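Local coordinates for protein argonaute (Aquifex aeolicus, PDB 1YVU), which cleaves target RNA with the help of short single-stranded DNA guides and divalent metal ions, at residues A[544-556]-A[577-591]. Numbering follows the deposited sequence.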
ATOM      1  N   THR A 544      -8.487  -9.291 -16.861  1.00 68.26           N
ATOM      2  CA  THR A 544      -7.135  -9.650 -16.470  1.00 61.62           C
ATOM      3  C   THR A 544      -6.304 -10.046 -17.688  1.00 57.34           C
ATOM      4  O   THR A 544      -5.259  -9.451 -17.940  1.00 58.34           O
ATOM      5  CB  THR A 544      -7.220 -10.814 -15.487  1.00 59.84           C
ATOM      6  OG1 THR A 544      -8.209 -10.515 -14.495  1.00 64.30           O
ATOM      7  CG2 THR A 544      -5.912 -11.036 -14.810  1.00 62.94           C
ATOM      8  N   GLU A 545      -6.874 -10.943 -18.494  1.00 55.25           N
ATOM      9  CA  GLU A 545      -6.289 -11.465 -19.726  1.00 52.09           C
ATOM     10  C   GLU A 545      -6.025 -10.405 -20.788  1.00 46.39           C
ATOM     11  O   GLU A 545      -4.951 -10.404 -21.394  1.00 41.29           O
ATOM     12  CB  GLU A 545      -7.213 -12.530 -20.329  1.00 63.64           C
ATOM     13  CG  GLU A 545      -7.258 -13.886 -19.615  1.00 70.73           C
ATOM     14  CD  GLU A 545      -6.242 -14.906 -20.151  1.00 77.73           C
ATOM     15  OE1 GLU A 545      -5.866 -14.834 -21.347  1.00 80.51           O
ATOM     16  OE2 GLU A 545      -5.841 -15.807 -19.373  1.00 82.00           O
ATOM     17  N   LYS A 546      -6.998  -9.514 -21.014  1.00 41.41           N
ATOM     18  CA  LYS A 546      -6.847  -8.469 -22.031  1.00 42.18           C
ATOM     19  C   LYS A 546      -5.796  -7.513 -21.573  1.00 36.48           C
ATOM     20  O   LYS A 546      -4.811  -7.332 -22.275  1.00 39.78           O
ATOM     21  CB  LYS A 546      -8.149  -7.717 -22.313  1.00 47.91           C
ATOM     22  CG  LYS A 546      -8.334  -7.315 -23.778  1.00 53.15           C
ATOM     23  CD  LYS A 546      -9.811  -7.229 -24.188  1.00 67.36           C
ATOM     24  CE  LYS A 546     -10.563  -8.592 -24.071  1.00 74.64           C
ATOM     25  NZ  LYS A 546     -12.023  -8.576 -24.468  1.00 77.91           N
ATOM     26  N   ALA A 547      -5.928  -7.078 -20.316  1.00 39.90           N
ATOM     27  CA  ALA A 547      -4.999  -6.149 -19.661  1.00 36.07           C
ATOM     28  C   ALA A 547      -3.555  -6.589 -19.799  1.00 33.20           C
ATOM     29  O   ALA A 547      -2.704  -5.791 -20.228  1.00 34.02           O
ATOM     30  CB  ALA A 547      -5.359  -5.966 -18.186  1.00 35.10           C
ATOM     31  N   ILE A 548      -3.331  -7.889 -19.568  1.00 23.68           N
ATOM     32  CA  ILE A 548      -2.009  -8.474 -19.665  1.00 19.96           C
ATOM     33  C   ILE A 548      -1.616  -8.887 -21.075  1.00 24.83           C
ATOM     34  O   ILE A 548      -0.431  -8.868 -21.404  1.00 28.68           O
ATOM     35  CB  ILE A 548      -1.815  -9.565 -18.616  1.00 14.46           C
ATOM     36  CG1 ILE A 548      -1.860  -8.886 -17.242  1.00 16.32           C
ATOM     37  CG2 ILE A 548      -0.448 -10.239 -18.735  1.00  4.10           C
ATOM     38  CD1 ILE A 548      -2.229  -9.776 -16.147  1.00 21.55           C
ATOM     39  N   GLY A 549      -2.594  -9.168 -21.932  1.00 22.45           N
ATOM     40  CA  GLY A 549      -2.279  -9.535 -23.309  1.00 23.88           C
ATOM     41  C   GLY A 549      -1.912  -8.283 -24.076  1.00 27.00           C
ATOM     42  O   GLY A 549      -1.053  -8.306 -24.984  1.00 13.62           O
ATOM     43  N   ASP A 550      -2.584  -7.190 -23.679  1.00 19.29           N
ATOM     44  CA  ASP A 550      -2.376  -5.862 -24.245  1.00 24.10           C
ATOM     45  C   ASP A 550      -0.952  -5.471 -23.933  1.00 22.91           C
ATOM     46  O   ASP A 550      -0.219  -5.050 -24.843  1.00 30.86           O
ATOM     47  CB  ASP A 550      -3.333  -4.832 -23.663  1.00 28.40           C
ATOM     48  CG  ASP A 550      -4.681  -4.836 -24.353  1.00 37.13           C
ATOM     49  OD1 ASP A 550      -4.941  -3.954 -25.187  1.00 39.29           O
ATOM     50  OD2 ASP A 550      -5.499  -5.711 -24.042  1.00 38.58           O
ATOM     51  N   VAL A 551      -0.534  -5.729 -22.688  1.00 16.37           N
ATOM     52  CA  VAL A 551       0.838  -5.473 -22.236  1.00 14.50           C
ATOM     53  C   VAL A 551       1.844  -6.245 -23.125  1.00 15.24           C
ATOM     54  O   VAL A 551       2.858  -5.703 -23.592  1.00 16.97           O
ATOM     55  CB  VAL A 551       0.966  -5.910 -20.779  1.00 14.14           C
ATOM     56  CG1 VAL A 551       2.447  -6.077 -20.319  1.00 13.32           C
ATOM     57  CG2 VAL A 551       0.244  -4.911 -19.922  1.00 13.47           C
ATOM     58  N   PHE A 552       1.476  -7.481 -23.445  1.00 17.12           N
ATOM     59  CA  PHE A 552       2.290  -8.335 -24.282  1.00 16.07           C
ATOM     60  C   PHE A 552       2.318  -7.928 -25.734  1.00 15.75           C
ATOM     61  O   PHE A 552       3.395  -7.889 -26.314  1.00 10.32           O
ATOM     62  CB  PHE A 552       1.843  -9.764 -24.120  1.00 15.14           C
ATOM     63  CG  PHE A 552       2.486 -10.443 -22.960  1.00 18.94           C
ATOM     64  CD1 PHE A 552       1.937 -10.344 -21.669  1.00 18.47           C
ATOM     65  CD2 PHE A 552       3.670 -11.163 -23.147  1.00 16.87           C
ATOM     66  CE1 PHE A 552       2.559 -10.956 -20.578  1.00 20.59           C
ATOM     67  CE2 PHE A 552       4.318 -11.788 -22.071  1.00 20.59           C
ATOM     68  CZ  PHE A 552       3.764 -11.691 -20.776  1.00 22.07           C
ATOM     69  N   SER A 553       1.158  -7.544 -26.292  1.00 18.79           N
ATOM     70  CA  SER A 553       1.104  -7.079 -27.683  1.00 16.14           C
ATOM     71  C   SER A 553       1.847  -5.757 -27.832  1.00 14.69           C
ATOM     72  O   SER A 553       2.438  -5.513 -28.873  1.00 18.75           O
ATOM     73  CB  SER A 553      -0.319  -6.985 -28.236  1.00 17.84           C
ATOM     74  OG  SER A 553      -1.088  -5.998 -27.586  1.00 22.62           O
ATOM     75  N   LEU A 554       1.894  -4.957 -26.765  1.00 18.70           N
ATOM     76  CA  LEU A 554       2.644  -3.700 -26.792  1.00 15.66           C
ATOM     77  C   LEU A 554       4.146  -4.010 -26.830  1.00 22.82           C
ATOM     78  O   LEU A 554       4.872  -3.354 -27.570  1.00 28.43           O
ATOM     79  CB  LEU A 554       2.334  -2.793 -25.587  1.00 19.07           C
ATOM     80  CG  LEU A 554       3.056  -1.418 -25.569  1.00 21.54           C
ATOM     81  CD1 LEU A 554       2.784  -0.610 -26.835  1.00 19.14           C
ATOM     82  CD2 LEU A 554       2.679  -0.604 -24.352  1.00 15.63           C
ATOM     83  N   LEU A 555       4.595  -5.035 -26.094  1.00 17.75           N
ATOM     84  CA  LEU A 555       6.016  -5.404 -26.087  1.00 19.82           C
ATOM     85  C   LEU A 555       6.409  -5.881 -27.464  1.00 22.50           C
ATOM     86  O   LEU A 555       7.470  -5.525 -27.968  1.00 20.68           O
ATOM     87  CB  LEU A 555       6.324  -6.480 -25.047  1.00 16.44           C
ATOM     88  CG  LEU A 555       6.383  -5.959 -23.601  1.00 16.29           C
ATOM     89  CD1 LEU A 555       6.223  -7.085 -22.620  1.00 16.03           C
ATOM     90  CD2 LEU A 555       7.680  -5.224 -23.337  1.00 17.23           C
ATOM     91  N   GLU A 556       5.475  -6.563 -28.124  1.00 28.37           N
ATOM     92  CA  GLU A 556       5.686  -7.074 -29.477  1.00 28.81           C
ATOM     93  C   GLU A 556       5.775  -5.893 -30.443  1.00 27.68           C
ATOM     94  O   GLU A 556       6.680  -5.851 -31.283  1.00 31.76           O
ATOM     95  CB  GLU A 556       4.529  -7.984 -29.892  1.00 35.57           C
ATOM     96  CG  GLU A 556       4.764  -8.795 -31.167  1.00 43.21           C
ATOM     97  CD  GLU A 556       3.480  -9.111 -31.917  1.00 48.66           C
ATOM     98  OE1 GLU A 556       3.530  -9.140 -33.173  1.00 48.69           O
ATOM     99  OE2 GLU A 556       2.422  -9.314 -31.270  1.00 49.25           O
ATOM    100  N   ASP A 577      -4.813 -15.171 -11.058  1.00 48.74           N
ATOM    101  CA  ASP A 577      -5.306 -14.944 -12.424  1.00 52.61           C
ATOM    102  C   ASP A 577      -4.273 -14.247 -13.281  1.00 50.21           C
ATOM    103  O   ASP A 577      -4.116 -14.550 -14.463  1.00 46.48           O
ATOM    104  CB  ASP A 577      -6.541 -14.039 -12.397  1.00 58.68           C
ATOM    105  CG  ASP A 577      -7.547 -14.452 -11.357  1.00 67.48           C
ATOM    106  OD1 ASP A 577      -8.633 -14.924 -11.766  1.00 69.85           O
ATOM    107  OD2 ASP A 577      -7.244 -14.295 -10.143  1.00 70.91           O
ATOM    108  N   GLU A 578      -3.610 -13.272 -12.676  1.00 39.40           N
ATOM    109  CA  GLU A 578      -2.589 -12.502 -13.341  1.00 32.25           C
ATOM    110  C   GLU A 578      -1.359 -13.344 -13.557  1.00 31.57           C
ATOM    111  O   GLU A 578      -0.902 -13.431 -14.685  1.00 31.32           O
ATOM    112  CB  GLU A 578      -2.250 -11.276 -12.534  1.00 33.79           C
ATOM    113  CG  GLU A 578      -3.470 -10.523 -12.117  1.00 35.45           C
ATOM    114  CD  GLU A 578      -3.167  -9.294 -11.338  1.00 40.31           C
ATOM    115  OE1 GLU A 578      -2.095  -9.233 -10.687  1.00 43.23           O
ATOM    116  OE2 GLU A 578      -4.038  -8.395 -11.356  1.00 41.89           O
ATOM    117  N   VAL A 579      -0.910 -14.059 -12.516  1.00 30.23           N
ATOM    118  CA  VAL A 579       0.274 -14.938 -12.575  1.00 25.81           C
ATOM    119  C   VAL A 579       0.136 -15.889 -13.766  1.00 25.13           C
ATOM    120  O   VAL A 579       1.055 -16.035 -14.585  1.00 19.02           O
ATOM    121  CB  VAL A 579       0.425 -15.752 -11.250  1.00 22.70           C
ATOM    122  CG1 VAL A 579       1.720 -16.530 -11.217  1.00 19.12           C
ATOM    123  CG2 VAL A 579       0.365 -14.834 -10.044  1.00 28.90           C
ATOM    124  N   ALA A 580      -1.098 -16.379 -13.923  1.00 26.84           N
ATOM    125  CA  ALA A 580      -1.512 -17.297 -14.991  1.00 28.76           C
ATOM    126  C   ALA A 580      -1.371 -16.679 -16.384  1.00 31.14           C
ATOM    127  O   ALA A 580      -0.604 -17.191 -17.227  1.00 36.15           O
ATOM    128  CB  ALA A 580      -2.954 -17.720 -14.771  1.00 18.00           C
ATOM    129  N   ALA A 581      -2.076 -15.551 -16.581  1.00 29.96           N
ATOM    130  CA  ALA A 581      -2.120 -14.793 -17.834  1.00 24.72           C
ATOM    131  C   ALA A 581      -0.739 -14.549 -18.365  1.00 22.56           C
ATOM    132  O   ALA A 581      -0.474 -14.789 -19.520  1.00 23.99           O
ATOM    133  CB  ALA A 581      -2.830 -13.476 -17.623  1.00 23.65           C
ATOM    134  N   PHE A 582       0.165 -14.203 -17.456  1.00 27.84           N
ATOM    135  CA  PHE A 582       1.563 -13.929 -17.760  1.00 24.73           C
ATOM    136  C   PHE A 582       2.261 -15.160 -18.306  1.00 28.89           C
ATOM    137  O   PHE A 582       2.726 -15.143 -19.447  1.00 29.18           O
ATOM    138  CB  PHE A 582       2.279 -13.446 -16.493  1.00 24.19           C
ATOM    139  CG  PHE A 582       2.095 -11.988 -16.212  1.00 24.89           C
ATOM    140  CD1 PHE A 582       1.244 -11.568 -15.191  1.00 22.44           C
ATOM    141  CD2 PHE A 582       2.778 -11.008 -16.965  1.00 27.29           C
ATOM    142  CE1 PHE A 582       1.059 -10.183 -14.914  1.00 24.45           C
ATOM    143  CE2 PHE A 582       2.605  -9.609 -16.700  1.00 23.76           C
ATOM    144  CZ  PHE A 582       1.743  -9.204 -15.676  1.00 16.58           C
ATOM    145  N   LYS A 583       2.248 -16.235 -17.510  1.00 30.72           N
ATOM    146  CA  LYS A 583       2.872 -17.510 -17.851  1.00 30.71           C
ATOM    147  C   LYS A 583       2.422 -18.023 -19.204  1.00 32.72           C
ATOM    148  O   LYS A 583       3.237 -18.548 -19.960  1.00 39.07           O
ATOM    149  CB  LYS A 583       2.531 -18.565 -16.808  1.00 33.04           C
ATOM    150  CG  LYS A 583       3.030 -18.281 -15.428  1.00 28.30           C
ATOM    151  CD  LYS A 583       2.583 -19.376 -14.485  1.00 28.36           C
ATOM    152  CE  LYS A 583       3.305 -19.278 -13.150  1.00 31.58           C
ATOM    153  NZ  LYS A 583       2.761 -20.183 -12.110  1.00 36.53           N
ATOM    154  N   LYS A 584       1.140 -17.833 -19.516  1.00 34.57           N
ATOM    155  CA  LYS A 584       0.595 -18.289 -20.786  1.00 40.38           C
ATOM    156  C   LYS A 584       0.940 -17.387 -21.940  1.00 41.51           C
ATOM    157  O   LYS A 584       1.190 -17.876 -23.035  1.00 42.73           O
ATOM    158  CB  LYS A 584      -0.901 -18.500 -20.682  1.00 43.96           C
ATOM    159  CG  LYS A 584      -1.207 -19.694 -19.789  1.00 60.07           C
ATOM    160  CD  LYS A 584      -2.616 -19.650 -19.243  1.00 64.44           C
ATOM    161  CE  LYS A 584      -2.883 -20.818 -18.325  1.00 56.32           C
ATOM    162  NZ  LYS A 584      -4.321 -20.809 -17.929  1.00 59.17           N
ATOM    163  N   TYR A 585       1.023 -16.083 -21.666  1.00 36.89           N
ATOM    164  CA  TYR A 585       1.379 -15.077 -22.672  1.00 36.31           C
ATOM    165  C   TYR A 585       2.894 -15.000 -22.790  1.00 36.07           C
ATOM    166  O   TYR A 585       3.430 -14.441 -23.747  1.00 34.09           O
ATOM    167  CB  TYR A 585       0.779 -13.721 -22.325  1.00 36.18           C
ATOM    168  CG  TYR A 585      -0.639 -13.516 -22.819  1.00 39.57           C
ATOM    169  CD1 TYR A 585      -1.729 -13.497 -21.927  1.00 32.68           C
ATOM    170  CD2 TYR A 585      -0.910 -13.368 -24.192  1.00 40.71           C
ATOM    171  CE1 TYR A 585      -3.055 -13.347 -22.389  1.00 42.45           C
ATOM    172  CE2 TYR A 585      -2.232 -13.208 -24.675  1.00 45.50           C
ATOM    173  CZ  TYR A 585      -3.297 -13.200 -23.773  1.00 41.00           C
ATOM    174  OH  TYR A 585      -4.569 -13.023 -24.272  1.00 46.74           O
ATOM    175  N   GLY A 586       3.578 -15.560 -21.793  1.00 33.96           N
ATOM    176  CA  GLY A 586       5.027 -15.644 -21.808  1.00 33.48           C
ATOM    177  C   GLY A 586       5.353 -16.820 -22.723  1.00 36.39           C
ATOM    178  O   GLY A 586       6.278 -16.745 -23.523  1.00 34.60           O
ATOM    179  N   GLU A 587       4.527 -17.873 -22.652  1.00 36.99           N
ATOM    180  CA  GLU A 587       4.684 -19.086 -23.465  1.00 46.53           C
ATOM    181  C   GLU A 587       4.375 -18.785 -24.910  1.00 41.28           C
ATOM    182  O   GLU A 587       5.156 -19.145 -25.797  1.00 43.26           O
ATOM    183  CB  GLU A 587       3.753 -20.210 -22.980  1.00 51.19           C
ATOM    184  CG  GLU A 587       4.383 -21.182 -21.969  1.00 63.08           C
ATOM    185  CD  GLU A 587       3.354 -21.906 -21.078  1.00 72.74           C
ATOM    186  OE1 GLU A 587       2.144 -21.961 -21.425  1.00 72.45           O
ATOM    187  OE2 GLU A 587       3.775 -22.433 -20.016  1.00 71.46           O
ATOM    188  N   LEU A 588       3.273 -18.061 -25.105  1.00 39.34           N
ATOM    189  CA  LEU A 588       2.759 -17.640 -26.408  1.00 38.16           C
ATOM    190  C   LEU A 588       3.669 -16.748 -27.247  1.00 36.14           C
ATOM    191  O   LEU A 588       3.777 -16.965 -28.444  1.00 39.34           O
ATOM    192  CB  LEU A 588       1.406 -16.952 -26.229  1.00 40.28           C
ATOM    193  CG  LEU A 588       0.131 -17.674 -26.685  1.00 50.39           C
ATOM    194  CD1 LEU A 588      -1.008 -17.485 -25.669  1.00 44.06           C
ATOM    195  CD2 LEU A 588      -0.249 -17.140 -28.074  1.00 53.11           C
ATOM    196  N   TYR A 589       4.321 -15.761 -26.625  1.00 31.01           N
ATOM    197  CA  TYR A 589       5.230 -14.844 -27.336  1.00 31.72           C
ATOM    198  C   TYR A 589       6.682 -15.265 -27.237  1.00 32.67           C
ATOM    199  O   TYR A 589       7.576 -14.584 -27.770  1.00 32.40           O
ATOM    200  CB  TYR A 589       5.120 -13.426 -26.794  1.00 35.01           C
ATOM    201  CG  TYR A 589       3.846 -12.702 -27.108  1.00 32.05           C
ATOM    202  CD1 TYR A 589       2.688 -12.953 -26.364  1.00 33.38           C
ATOM    203  CD2 TYR A 589       3.790 -11.721 -28.117  1.00 27.35           C
ATOM    204  CE1 TYR A 589       1.483 -12.242 -26.607  1.00 33.59           C
ATOM    205  CE2 TYR A 589       2.588 -10.995 -28.364  1.00 31.71           C
ATOM    206  CZ  TYR A 589       1.440 -11.266 -27.598  1.00 30.47           C
ATOM    207  OH  TYR A 589       0.259 -10.579 -27.778  1.00 35.29           O
ATOM    208  N   GLY A 590       6.901 -16.342 -26.485  1.00 30.95           N
ATOM    209  CA  GLY A 590       8.220 -16.910 -26.286  1.00 31.76           C
ATOM    210  C   GLY A 590       9.168 -16.036 -25.496  1.00 34.31           C
ATOM    211  O   GLY A 590      10.306 -15.877 -25.918  1.00 38.61           O
ATOM    212  N   TYR A 591       8.693 -15.433 -24.401  1.00 34.48           N
ATOM    213  CA  TYR A 591       9.530 -14.573 -23.530  1.00 33.50           C
ATOM    214  C   TYR A 591       9.987 -15.287 -22.231  1.00 26.92           C
ATOM    215  O   TYR A 591       9.292 -16.190 -21.739  1.00 24.06           O
ATOM    216  CB  TYR A 591       8.782 -13.274 -23.110  1.00 25.09           C
ATOM    217  CG  TYR A 591       8.402 -12.290 -24.203  1.00 18.08           C
ATOM    218  CD1 TYR A 591       9.242 -12.069 -25.322  1.00 22.81           C
ATOM    219  CD2 TYR A 591       7.173 -11.582 -24.131  1.00 21.30           C
ATOM    220  CE1 TYR A 591       8.863 -11.171 -26.364  1.00 27.31           C
ATOM    221  CE2 TYR A 591       6.767 -10.668 -25.170  1.00 24.52           C
ATOM    222  CZ  TYR A 591       7.621 -10.475 -26.286  1.00 25.89           C
ATOM    223  OH  TYR A 591       7.234  -9.653 -27.335  1.00 27.99           O
TER
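Helices 542-557 and 576-589 pack side by side in the RNase H-like PIWI domain through an apolar, largely aromatic contact with no hydrogen bond across it. The segment axes run in the same general direction, cross at -41° and come within 9.3 Å. Phe552 is the central knob, set among Phe582, Tyr585, Gly586 and Tyr589. Tyr585 CB lies over the middle of the Phe552 ring, 3.6 Å from Phe552 CD1. At the ring edge Phe552 CE1 meets Phe582 CD2, and Phe552 CE2 meets Tyr591 CD2 at 3.5 Å, rim to rim. Tyr589 is a knob in return, among Gly549, Phe552, Ser553 and Glu556, its CE1 against Phe552 CB. Gly549, with no side chain, has its CA over the face of the Tyr585 ring, 3.8 Å from Tyr585 CZ, in a CH-pi contact. Ile548 grips Phe582 with two branches. CG2, anti to the backbone N, points at the middle of the ring face, while CD1 touches Phe582 CE1 at 3.5 Å and also reaches Ala581 CB. Thr544 CG2 rests on Glu578 CG at 3.7 Å. Past Tyr589 a Schellman motif with Gly590 at C-prime turns the chain, which brings Tyr591 back to the rim of the Phe552 ring. Tyr591 OH is hydrogen-bonded to Phe560 O. Glu578, which forms a salt bridge with Arg570, lies about 8 Å from the bound calcium ion, side chain to ion. Both helices cover the central strands of the domain: Val551 and Phe582 touch Ile501 of strand 497-505, and Phe552 and Phe582 touch Leu593 of strand 592-599.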